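Local coordinates for protein putative aldehyde dehydrogenase AldY (Bacillus subtilis, PDB 4DNG) that probably oxidises aldehydes to carboxylates with NAD+ and may help protect cells against stress from ethanol and related compounds, at residues D51-A56 against L144-S149; K58-S63 against A197-G202; I109-E114 against L159-I164; D113-Y118 against A167-N172. One frame throughout, in Å; residues are numbered along the deposited sequence.

Overall arrangement
Contacts 1 and 4 are buried, while contacts 2 and 3 are partly exposed. Helix 43-60 serves both contact 1, where it lies on strand 135-150, and contact 2, where its last turn puts a tryptophan against the loop after helix 183-196. Contacts 3 and 4 join the same two helices, 98-118 and 156-169, at successive levels. In contact 1 valine methyls pack on an alanine methyl and on helix backbone; contact 2 uses an indole ring, and contact 3, the one close to the predicted active site, aliphatic and methionine side chains. Contact 4 adds a tyrosine and a helix end. It also ties in contacts 1 and 2, since Asn172 bonds to Gly145 and Ile168 to Trp60.

Contact 1: residues D51-A56 against L144-S149; sequences DIAQKA and LGVISS
Chi1 of Val146 is 176°, which sets CG1 opposite the residue's own backbone N and CG2 opposite its carbonyl carbon; the two methyls thereby spread apart, one to Ala53 and one to Gln54. This is helix-on-sheet packing in the Rossmann-type NAD-binding domain of the aldehyde dehydrogenase family, with helix 43-60 lying against strand 135-150. The CG1 branch meets the methyl of Ala53, with Val146 CG1 3.9 Å from Ala53 CB. Val146 CG2 presses on the helix backbone, 3.8 Å from Ala53 C. Gln54 contributes mainly the start of its side chain: Gln54 CB is 4.2 Å from Val146 CG2. The Gln54 side chain also touches Ile223. Phe50, one turn earlier on the same helix, also packs on Val146, and Ala53 reaches Val175 on the neighbouring strand 173-177. On the strand side, the backbone of Val146 pairs with Arg225, while Gly145 and Ile147 pair with Ser173, and strand 135-150 lies between strands 173-177 and 226-231. Gly145 N is also bonded to Asn172 OD1, just before the strand resumes at Val146. The tightest approach is Val146 CG2 to Gln54 CA, at 3.6 Å.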
loop_
_atom_site.group_PDB
_atom_site.type_symbol
_atom_site.label_atom_id
_atom_site.label_comp_id
_atom_site.label_asym_id
_atom_site.label_seq_id
_atom_site.Cartn_x
_atom_site.Cartn_y
_atom_site.Cartn_z
ATOM N N ASP A 51 16.096 8.375 -14.892
ATOM C CA ASP A 51 16.594 7.559 -16.004
ATOM C C ASP A 51 17.907 6.857 -15.585
ATOM O O ASP A 51 18.047 5.627 -15.725
ATOM C CB ASP A 51 16.736 8.473 -17.242
ATOM C CG ASP A 51 17.536 7.856 -18.384
ATOM O OD1 ASP A 51 17.643 6.612 -18.477
ATOM O OD2 ASP A 51 18.047 8.647 -19.213
ATOM N N ILE A 52 18.846 7.640 -15.045
ATOM C CA ILE A 52 20.110 7.127 -14.542
ATOM C C ILE A 52 19.960 6.129 -13.378
ATOM O O ILE A 52 20.689 5.132 -13.305
ATOM C CB ILE A 52 21.018 8.287 -14.114
ATOM C CG1 ILE A 52 21.613 8.974 -15.344
ATOM C CG2 ILE A 52 22.127 7.787 -13.207
ATOM C CD1 ILE A 52 22.161 10.362 -15.060
ATOM N N ALA A 53 19.028 6.406 -12.462
ATOM C CA ALA A 53 18.772 5.502 -11.349
ATOM C C ALA A 53 18.219 4.136 -11.811
ATOM O O ALA A 53 18.579 3.077 -11.250
ATOM C CB ALA A 53 17.855 6.161 -10.327
ATOM N N GLN A 54 17.368 4.160 -12.842
ATOM C CA GLN A 54 16.814 2.928 -13.415
ATOM C C GLN A 54 17.893 2.022 -14.005
ATOM O O GLN A 54 17.860 0.792 -13.825
ATOM C CB GLN A 54 15.764 3.229 -14.475
ATOM C CG GLN A 54 15.064 1.985 -14.998
ATOM C CD GLN A 54 13.808 2.326 -15.776
ATOM O OE1 GLN A 54 12.699 1.901 -15.410
ATOM N NE2 GLN A 54 13.967 3.110 -16.847
ATOM N N LYS A 55 18.839 2.631 -14.715
ATOM C CA LYS A 55 19.938 1.864 -15.286
ATOM C C LYS A 55 20.742 1.223 -14.151
ATOM O O LYS A 55 20.826 -0.010 -14.065
ATOM C CB LYS A 55 20.822 2.717 -16.209
ATOM C CG LYS A 55 22.031 1.945 -16.738
ATOM C CD LYS A 55 22.718 2.628 -17.908
ATOM C CE LYS A 55 23.384 1.584 -18.784
ATOM N NZ LYS A 55 23.666 2.106 -20.152
ATOM N N ALA A 56 21.265 2.060 -13.250
ATOM C CA ALA A 56 22.154 1.593 -12.180
ATOM C C ALA A 56 21.550 0.484 -11.318
ATOM O O ALA A 56 22.264 -0.414 -10.863
ATOM C CB ALA A 56 22.620 2.750 -11.325
ATOM N N LEU A 144 12.775 -3.769 -5.314
ATOM C CA LEU A 144 11.562 -3.131 -5.852
ATOM C C LEU A 144 11.869 -2.421 -7.153
ATOM O O LEU A 144 11.110 -2.527 -8.122
ATOM C CB LEU A 144 11.000 -2.137 -4.852
ATOM C CG LEU A 144 9.690 -1.427 -5.142
ATOM C CD1 LEU A 144 8.567 -2.361 -5.592
ATOM C CD2 LEU A 144 9.316 -0.713 -3.856
ATOM N N GLY A 145 12.994 -1.709 -7.156
ATOM C CA GLY A 145 13.445 -0.930 -8.307
ATOM C C GLY A 145 13.960 0.436 -7.872
ATOM O O GLY A 145 14.918 0.538 -7.086
ATOM N N VAL A 146 13.327 1.489 -8.363
ATOM C CA VAL A 146 13.807 2.843 -8.097
ATOM C C VAL A 146 12.900 3.539 -7.104
ATOM O O VAL A 146 11.697 3.613 -7.322
ATOM C CB VAL A 146 13.880 3.685 -9.378
ATOM C CG1 VAL A 146 14.293 5.113 -9.043
ATOM C CG2 VAL A 146 14.836 3.041 -10.376
ATOM N N ILE A 147 13.493 4.062 -6.032
ATOM C CA ILE A 147 12.751 4.661 -4.926
ATOM C C ILE A 147 12.796 6.181 -5.112
ATOM O O ILE A 147 13.877 6.736 -5.350
ATOM C CB ILE A 147 13.413 4.320 -3.558
ATOM C CG1 ILE A 147 13.668 2.807 -3.389
ATOM C CG2 ILE A 147 12.626 4.897 -2.383
ATOM C CD1 ILE A 147 12.431 1.931 -3.458
ATOM N N SER A 148 11.627 6.833 -5.014
ATOM C CA SER A 148 11.530 8.280 -4.902
ATOM C C SER A 148 11.379 8.685 -3.438
ATOM O O SER A 148 10.394 8.336 -2.763
ATOM C CB SER A 148 10.379 8.834 -5.725
ATOM O OG SER A 148 10.605 10.201 -6.040
ATOM N N SER A 149 12.351 9.456 -2.969
ATOM C CA SER A 149 12.488 9.773 -1.547
ATOM C C SER A 149 12.502 11.282 -1.319
ATOM O O SER A 149 13.274 11.989 -1.966
ATOM C CB SER A 149 13.777 9.145 -1.040
ATOM O OG SER A 149 14.079 9.583 0.255
#

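Contact 2: residues K58-S63 against A197-G202; sequences KEWAKS and AGLPAG
The indole of Trp60 is met by two residues of the loop 197-202. Leu199 comes over one face, its CD1 standing 4.2 Å from the centroid of the six-membered ring and 25° off the ring normal, a CH-pi contact displaced toward the rim. Pro200 reaches the same benzene half obliquely, with Pro200 CD 3.5 Å from Trp60 CZ3 and CG lying near CE3 as well. Over the opposite face hangs the hydroxyl of Ser63, its OG about 4.1 Å above the ring plane. With CG anti to the backbone N (chi1 -171°), the indole is carried across to the loop. The contact closes the end of helix 43-60 against the connection between helix 183-196 and strand 204-206 of the NAD-binding domain. A type I turn runs from Trp60 to Ser63, and Trp60 O accepts both Ser63 N and Ser63 OG, the latter at 2.9 Å and almost straight on the carbonyl (166°). Ser63 OG is bonded in turn to Arg68 NE. The indole N-H, Trp60 NE1, is bonded to Ile168 O. A leucine in place of Trp60 would probably leave that carbonyl without its indole donor and open a gap between Leu199 and the Ser63 hydroxyl. On the loop side, Leu199 follows a Schellman motif in which Gly198, with positive phi, ends helix 183-196, and Leu199 also packs on Val71 of helix 65-81.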
loop_
_atom_site.group_PDB
_atom_site.type_symbol
_atom_site.label_atom_id
_atom_site.label_comp_id
_atom_site.label_asym_id
_atom_site.label_seq_id
_atom_site.Cartn_x
_atom_site.Cartn_y
_atom_site.Cartn_z
ATOM N N LYS A 58 19.497 -1.942 -12.290
ATOM C CA LYS A 58 19.612 -3.261 -12.941
ATOM C C LYS A 58 20.935 -3.945 -12.584
ATOM O O LYS A 58 20.985 -5.158 -12.379
ATOM C CB LYS A 58 19.474 -3.162 -14.464
ATOM C CG LYS A 58 18.170 -2.559 -14.973
ATOM C CD LYS A 58 16.938 -3.394 -14.625
ATOM C CE LYS A 58 15.775 -3.052 -15.550
ATOM N NZ LYS A 58 14.491 -2.888 -14.808
ATOM N N GLU A 59 21.999 -3.150 -12.500
ATOM C CA GLU A 59 23.328 -3.642 -12.128
ATOM C C GLU A 59 23.501 -3.835 -10.623
ATOM O O GLU A 59 24.169 -4.775 -10.186
ATOM C CB GLU A 59 24.400 -2.682 -12.651
ATOM C CG GLU A 59 24.257 -2.386 -14.141
ATOM C CD GLU A 59 24.473 -3.630 -14.986
ATOM O OE1 GLU A 59 25.617 -4.141 -14.944
ATOM O OE2 GLU A 59 23.509 -4.094 -15.664
ATOM N N TRP A 60 22.895 -2.948 -9.837
ATOM C CA TRP A 60 22.999 -3.001 -8.375
ATOM C C TRP A 60 22.270 -4.193 -7.818
ATOM O O TRP A 60 22.672 -4.759 -6.788
ATOM C CB TRP A 60 22.511 -1.693 -7.758
ATOM C CG TRP A 60 22.760 -1.554 -6.279
ATOM C CD1 TRP A 60 21.822 -1.277 -5.287
ATOM C CD2 TRP A 60 24.045 -1.679 -5.564
ATOM N NE1 TRP A 60 22.414 -1.223 -4.059
ATOM C CE2 TRP A 60 23.743 -1.457 -4.149
ATOM C CE3 TRP A 60 25.367 -1.948 -5.943
ATOM C CZ2 TRP A 60 24.733 -1.504 -3.167
ATOM C CZ3 TRP A 60 26.356 -1.982 -4.950
ATOM C CH2 TRP A 60 26.046 -1.771 -3.591
ATOM N N ALA A 61 21.202 -4.593 -8.509
ATOM C CA ALA A 61 20.491 -5.845 -8.220
ATOM C C ALA A 61 21.405 -7.061 -8.240
ATOM O O ALA A 61 21.072 -8.078 -7.650
ATOM C CB ALA A 61 19.343 -6.060 -9.201
ATOM N N LYS A 62 22.547 -6.956 -8.914
ATOM C CA LYS A 62 23.445 -8.106 -9.099
ATOM C C LYS A 62 24.530 -8.162 -8.031
ATOM O O LYS A 62 25.430 -9.006 -8.094
ATOM C CB LYS A 62 24.108 -8.075 -10.481
ATOM C CG LYS A 62 23.191 -8.318 -11.665
ATOM C CD LYS A 62 23.874 -7.788 -12.918
ATOM C CE LYS A 62 23.476 -8.552 -14.168
ATOM N NZ LYS A 62 22.165 -8.068 -14.678
ATOM N N SER A 63 24.449 -7.258 -7.063
ATOM C CA SER A 63 25.464 -7.153 -6.023
ATOM C C SER A 63 25.271 -8.259 -5.006
ATOM O O SER A 63 24.146 -8.696 -4.753
ATOM C CB SER A 63 25.385 -5.802 -5.322
ATOM O OG SER A 63 24.210 -5.719 -4.530
ATOM N N ALA A 197 32.066 5.426 0.346
ATOM C CA ALA A 197 31.923 3.992 0.539
ATOM C C ALA A 197 31.979 3.183 -0.761
ATOM O O ALA A 197 31.740 1.971 -0.757
ATOM C CB ALA A 197 30.631 3.696 1.303
ATOM N N GLY A 198 32.305 3.842 -1.868
ATOM C CA GLY A 198 32.390 3.170 -3.178
ATOM C C GLY A 198 31.052 2.648 -3.700
ATOM O O GLY A 198 31.012 1.660 -4.453
ATOM N N LEU A 199 29.949 3.293 -3.308
ATOM C CA LEU A 199 28.650 2.960 -3.895
ATOM C C LEU A 199 28.693 3.349 -5.374
ATOM O O LEU A 199 29.046 4.483 -5.698
ATOM C CB LEU A 199 27.509 3.686 -3.172
ATOM C CG LEU A 199 26.088 3.563 -3.714
ATOM C CD1 LEU A 199 25.447 2.261 -3.257
ATOM C CD2 LEU A 199 25.244 4.746 -3.268
ATOM N N PRO A 200 28.344 2.412 -6.272
ATOM C CA PRO A 200 28.316 2.673 -7.726
ATOM C C PRO A 200 27.534 3.940 -8.119
ATOM O O PRO A 200 26.505 4.270 -7.499
ATOM C CB PRO A 200 27.618 1.425 -8.287
ATOM C CG PRO A 200 27.938 0.353 -7.296
ATOM C CD PRO A 200 27.859 1.053 -5.959
ATOM N N ALA A 201 28.037 4.635 -9.136
ATOM C CA ALA A 201 27.401 5.831 -9.672
ATOM C C ALA A 201 25.950 5.533 -10.032
ATOM O O ALA A 201 25.647 4.475 -10.584
ATOM C CB ALA A 201 28.155 6.295 -10.905
ATOM N N GLY A 202 25.054 6.459 -9.713
ATOM C CA GLY A 202 23.662 6.305 -10.077
ATOM C C GLY A 202 22.753 5.613 -9.077
ATOM O O GLY A 202 21.529 5.758 -9.163
#

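Contact 3: residues I109-E114 against L159-I164; sequences IAILDE and LSMRSI
Arg162 touches Ile111 through the base of its side chain, while its flat guanidinium is carried away from helix 98-118, so neither face nor edge of that group is used between the two segments. Ile111 CD1 lies 4.3 Å from Arg162 CB. The far end of the arginine leads away to the predicted active-site residue Glu253, where Arg162 NH2 makes a long, weak ion pair with Glu253 OE2. The other flat group in play is the peptide carbonyl of Met161, against which Ile111 puts its CG2 methyl, with Ile111 CG2 3.6 Å from Met161 O. Ile111 CG2 also lies 3.9 Å from Met161 CG, and the two side chains slide past each other in opposite directions. Ile111 holds CG2 anti to its backbone N and CG1 beside that N, which lets one residue address both the methionine and the arginine.

Met161 leaves its helix with CG opposite the backbone N, then turns at chi2 and chi3 (70° and 78°), so that its end crosses the leucine at about a right angle. There Leu112 CD1 meets Met161 CE at 4.0 Å, and Leu112 CG lies 4.1 Å from Met161 SD.

The two helix segments run almost parallel, at 9° with their axes 9.4 Å apart. Leu112 continues onto Leu72, Arg76 and Leu79 of helix 65-81 and onto Phe194 of helix 183-196, whose Ile190 takes Met161, while Arg162 reaches Thr230 on strand 226-231.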
loop_
_atom_site.group_PDB
_atom_site.type_symbol
_atom_site.label_atom_id
_atom_site.label_comp_id
_atom_site.label_asym_id
_atom_site.label_seq_id
_atom_site.Cartn_x
_atom_site.Cartn_y
_atom_site.Cartn_z
ATOM N N ILE A 109 23.026 6.572 12.279
ATOM C CA ILE A 109 23.960 5.469 12.416
ATOM C C ILE A 109 23.248 4.167 12.810
ATOM O O ILE A 109 23.490 3.098 12.218
ATOM C CB ILE A 109 25.035 5.840 13.452
ATOM C CG1 ILE A 109 25.978 6.893 12.852
ATOM C CG2 ILE A 109 25.773 4.607 13.967
ATOM C CD1 ILE A 109 26.681 7.762 13.877
ATOM N N ALA A 110 22.373 4.251 13.811
ATOM C CA ALA A 110 21.560 3.093 14.180
ATOM C C ALA A 110 20.860 2.491 12.947
ATOM O O ALA A 110 20.975 1.289 12.689
ATOM C CB ALA A 110 20.561 3.445 15.275
ATOM N N ILE A 111 20.192 3.333 12.166
ATOM C CA ILE A 111 19.542 2.886 10.924
ATOM C C ILE A 111 20.505 2.147 9.974
ATOM O O ILE A 111 20.151 1.103 9.418
ATOM C CB ILE A 111 18.857 4.057 10.210
ATOM C CG1 ILE A 111 17.624 4.497 10.990
ATOM C CG2 ILE A 111 18.458 3.687 8.796
ATOM C CD1 ILE A 111 17.232 5.938 10.739
ATOM N N LEU A 112 21.720 2.668 9.795
ATOM C CA LEU A 112 22.702 1.965 8.966
ATOM C C LEU A 112 23.137 0.624 9.576
ATOM O O LEU A 112 23.299 -0.361 8.860
ATOM C CB LEU A 112 23.911 2.847 8.636
ATOM C CG LEU A 112 23.745 3.823 7.473
ATOM C CD1 LEU A 112 24.860 4.854 7.487
ATOM C CD2 LEU A 112 23.713 3.088 6.138
ATOM N N ASP A 113 23.314 0.593 10.895
ATOM C CA ASP A 113 23.620 -0.652 11.611
ATOM C C ASP A 113 22.517 -1.687 11.379
ATOM O O ASP A 113 22.790 -2.870 11.238
ATOM C CB ASP A 113 23.768 -0.390 13.116
ATOM C CG ASP A 113 25.069 0.337 13.479
ATOM O OD1 ASP A 113 25.994 0.391 12.635
ATOM O OD2 ASP A 113 25.165 0.862 14.622
ATOM N N GLU A 114 21.270 -1.226 11.322
ATOM C CA GLU A 114 20.124 -2.118 11.226
ATOM C C GLU A 114 20.038 -2.696 9.824
ATOM O O GLU A 114 19.838 -3.901 9.666
ATOM C CB GLU A 114 18.840 -1.412 11.665
ATOM C CG GLU A 114 17.586 -2.286 11.698
ATOM C CD GLU A 114 17.632 -3.423 12.719
ATOM O OE1 GLU A 114 18.208 -3.249 13.821
ATOM O OE2 GLU A 114 17.071 -4.503 12.421
ATOM N N LEU A 159 15.452 11.060 8.797
ATOM C CA LEU A 159 14.331 10.648 7.947
ATOM C C LEU A 159 14.758 10.265 6.536
ATOM O O LEU A 159 14.268 9.289 6.003
ATOM C CB LEU A 159 13.230 11.734 7.895
ATOM C CG LEU A 159 12.445 11.993 9.194
ATOM C CD1 LEU A 159 11.357 13.043 9.005
ATOM C CD2 LEU A 159 11.844 10.717 9.780
ATOM N N SER A 160 15.646 11.054 5.935
ATOM C CA SER A 160 16.279 10.696 4.687
ATOM C C SER A 160 16.896 9.287 4.771
ATOM O O SER A 160 16.597 8.411 3.944
ATOM C CB SER A 160 17.349 11.744 4.314
ATOM O OG SER A 160 16.756 13.024 4.090
ATOM N N MET A 161 17.748 9.051 5.766
ATOM C CA MET A 161 18.441 7.767 5.846
ATOM C C MET A 161 17.441 6.634 6.143
ATOM O O MET A 161 17.665 5.469 5.788
ATOM C CB MET A 161 19.529 7.834 6.904
ATOM C CG MET A 161 20.368 6.589 7.036
ATOM S SD MET A 161 21.354 6.520 5.556
ATOM C CE MET A 161 22.613 7.736 5.959
ATOM N N ARG A 162 16.311 6.978 6.751
ATOM C CA ARG A 162 15.272 5.970 6.998
ATOM C C ARG A 162 14.755 5.394 5.685
ATOM O O ARG A 162 14.179 4.316 5.678
ATOM C CB ARG A 162 14.135 6.518 7.852
ATOM C CG ARG A 162 13.281 5.450 8.492
ATOM C CD ARG A 162 11.959 6.024 8.975
ATOM N NE ARG A 162 11.185 6.567 7.863
ATOM C CZ ARG A 162 10.194 7.444 8.003
ATOM N NH1 ARG A 162 9.543 7.895 6.937
ATOM N NH2 ARG A 162 9.863 7.880 9.208
ATOM N N SER A 163 14.990 6.087 4.573
ATOM C CA SER A 163 14.605 5.531 3.283
ATOM C C SER A 163 15.793 5.148 2.432
ATOM O O SER A 163 15.745 4.168 1.680
ATOM C CB SER A 163 13.697 6.482 2.509
ATOM O OG SER A 163 12.550 6.753 3.282
ATOM N N ILE A 164 16.850 5.934 2.522
ATOM C CA ILE A 164 18.033 5.664 1.726
ATOM C C ILE A 164 18.638 4.284 2.072
ATOM O O ILE A 164 18.872 3.457 1.184
ATOM C CB ILE A 164 19.048 6.813 1.853
ATOM C CG1 ILE A 164 18.501 8.051 1.130
ATOM C CG2 ILE A 164 20.404 6.374 1.342
ATOM C CD1 ILE A 164 19.173 9.359 1.493
#

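Contact 4: residues D113-Y118 against A167-N172; sequences DEAMTY and AIALGN
Ala115 and Ala169 face each other methyl to methyl, with Ala115 CB 4.1 Å from Ala169 CB, where helix 98-118 packs on the last turn of helix 156-169 just before a Schellman motif ends it at Gly171. Such small side chains let the backbones come close, 6.1 Å from Ala115 CA to Ala169 CA. Tyr118 turns its ring back over its own helix: CG lies between the backbone N and carbonyl carbon (chi1 53°), and one face of the ring lies over Glu114 O and Ala115 O, the latter 3.3 Å from the plane. The ring meets the other helix obliquely, Tyr118 CE1 standing 4.2 Å from Ala169 CB. Leu170 CD1 lies 4.4 Å from Tyr118 CE1. Leu170 CD2 goes to the backbone, 3.6 Å from Tyr118 O. Val465 of helix 462-468 packs on both Tyr118 and Leu170. Ala167 O gathers three donors at the helix end, Leu170 N, Asn172 N and Asn172 ND2, which also bonds Phe468 O, while Gly171 N bonds Ile168 O. Asn172 ND2 lies 3.0 Å from Ala167 O, on a lone pair in the carbonyl plane, a bent bond (138° at the hydrogen) with the oxygen 24° out of the Asn172 amide plane.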
loop_
_atom_site.group_PDB
_atom_site.type_symbol
_atom_site.label_atom_id
_atom_site.label_comp_id
_atom_site.label_asym_id
_atom_site.label_seq_id
_atom_site.Cartn_x
_atom_site.Cartn_y
_atom_site.Cartn_z
ATOM N N ASP A 113 23.314 0.593 10.895
ATOM C CA ASP A 113 23.620 -0.652 11.611
ATOM C C ASP A 113 22.517 -1.687 11.379
ATOM O O ASP A 113 22.790 -2.870 11.238
ATOM C CB ASP A 113 23.768 -0.390 13.116
ATOM C CG ASP A 113 25.069 0.337 13.479
ATOM O OD1 ASP A 113 25.994 0.391 12.635
ATOM O OD2 ASP A 113 25.165 0.862 14.622
ATOM N N GLU A 114 21.270 -1.226 11.322
ATOM C CA GLU A 114 20.124 -2.118 11.226
ATOM C C GLU A 114 20.038 -2.696 9.824
ATOM O O GLU A 114 19.838 -3.901 9.666
ATOM C CB GLU A 114 18.840 -1.412 11.665
ATOM C CG GLU A 114 17.586 -2.286 11.698
ATOM C CD GLU A 114 17.632 -3.423 12.719
ATOM O OE1 GLU A 114 18.208 -3.249 13.821
ATOM O OE2 GLU A 114 17.071 -4.503 12.421
ATOM N N ALA A 115 20.271 -1.853 8.819
ATOM C CA ALA A 115 20.280 -2.281 7.414
ATOM C C ALA A 115 21.174 -3.488 7.123
ATOM O O ALA A 115 20.783 -4.404 6.391
ATOM C CB ALA A 115 20.655 -1.121 6.511
ATOM N N MET A 116 22.371 -3.487 7.701
ATOM C CA MET A 116 23.303 -4.586 7.538
ATOM C C MET A 116 22.737 -5.951 7.949
ATOM O O MET A 116 23.146 -6.978 7.411
ATOM C CB MET A 116 24.573 -4.301 8.328
ATOM C CG MET A 116 25.397 -3.158 7.773
ATOM S SD MET A 116 26.832 -2.868 8.810
ATOM C CE MET A 116 26.889 -1.080 8.859
ATOM N N THR A 117 21.806 -5.960 8.897
ATOM C CA THR A 117 21.227 -7.205 9.398
ATOM C C THR A 117 20.269 -7.845 8.395
ATOM O O THR A 117 19.979 -9.042 8.479
ATOM C CB THR A 117 20.484 -7.010 10.735
ATOM O OG1 THR A 117 19.300 -6.229 10.527
ATOM C CG2 THR A 117 21.381 -6.327 11.760
ATOM N N TYR A 118 19.780 -7.064 7.444
ATOM C CA TYR A 118 18.859 -7.629 6.464
ATOM C C TYR A 118 19.251 -7.484 4.989
ATOM O O TYR A 118 18.500 -7.900 4.102
ATOM C CB TYR A 118 17.422 -7.169 6.722
ATOM C CG TYR A 118 17.234 -5.684 6.823
ATOM C CD1 TYR A 118 17.509 -4.859 5.739
ATOM C CD2 TYR A 118 16.749 -5.107 7.989
ATOM C CE1 TYR A 118 17.312 -3.493 5.815
ATOM C CE2 TYR A 118 16.562 -3.737 8.082
ATOM C CZ TYR A 118 16.842 -2.938 6.986
ATOM O OH TYR A 118 16.665 -1.581 7.043
ATOM N N ALA A 167 16.613 1.018 1.162
ATOM C CA ALA A 167 16.566 1.008 -0.292
ATOM C C ALA A 167 17.837 0.403 -0.880
ATOM O O ALA A 167 17.792 -0.573 -1.637
ATOM C CB ALA A 167 16.376 2.414 -0.820
ATOM N N ILE A 168 18.968 1.003 -0.527
ATOM C CA ILE A 168 20.250 0.547 -1.029
ATOM C C ILE A 168 20.605 -0.872 -0.535
ATOM O O ILE A 168 21.135 -1.680 -1.294
ATOM C CB ILE A 168 21.354 1.576 -0.709
ATOM C CG1 ILE A 168 21.169 2.795 -1.619
ATOM C CG2 ILE A 168 22.742 0.947 -0.838
ATOM C CD1 ILE A 168 21.857 4.045 -1.114
ATOM N N ALA A 169 20.280 -1.177 0.716
ATOM C CA ALA A 169 20.521 -2.503 1.273
ATOM C C ALA A 169 19.868 -3.600 0.450
ATOM O O ALA A 169 20.416 -4.696 0.317
ATOM C CB ALA A 169 20.005 -2.566 2.697
ATOM N N LEU A 170 18.697 -3.299 -0.106
ATOM C CA LEU A 170 17.880 -4.317 -0.748
ATOM C C LEU A 170 17.899 -4.192 -2.266
ATOM O O LEU A 170 16.951 -4.584 -2.966
ATOM C CB LEU A 170 16.460 -4.285 -0.162
ATOM C CG LEU A 170 16.434 -4.617 1.342
ATOM C CD1 LEU A 170 15.178 -4.110 2.019
ATOM C CD2 LEU A 170 16.598 -6.118 1.561
ATOM N N GLY A 171 18.991 -3.629 -2.769
ATOM C CA GLY A 171 19.280 -3.631 -4.196
ATOM C C GLY A 171 18.519 -2.619 -5.010
ATOM O O GLY A 171 18.447 -2.731 -6.234
ATOM N N ASN A 172 17.936 -1.633 -4.347
ATOM C CA ASN A 172 17.255 -0.563 -5.068
ATOM C C ASN A 172 18.207 0.587 -5.365
ATOM O O ASN A 172 19.325 0.627 -4.859
ATOM C CB ASN A 172 16.058 -0.053 -4.268
ATOM C CG ASN A 172 15.122 -1.163 -3.864
ATOM O OD1 ASN A 172 14.429 -1.737 -4.715
ATOM N ND2 ASN A 172 15.094 -1.478 -2.556
#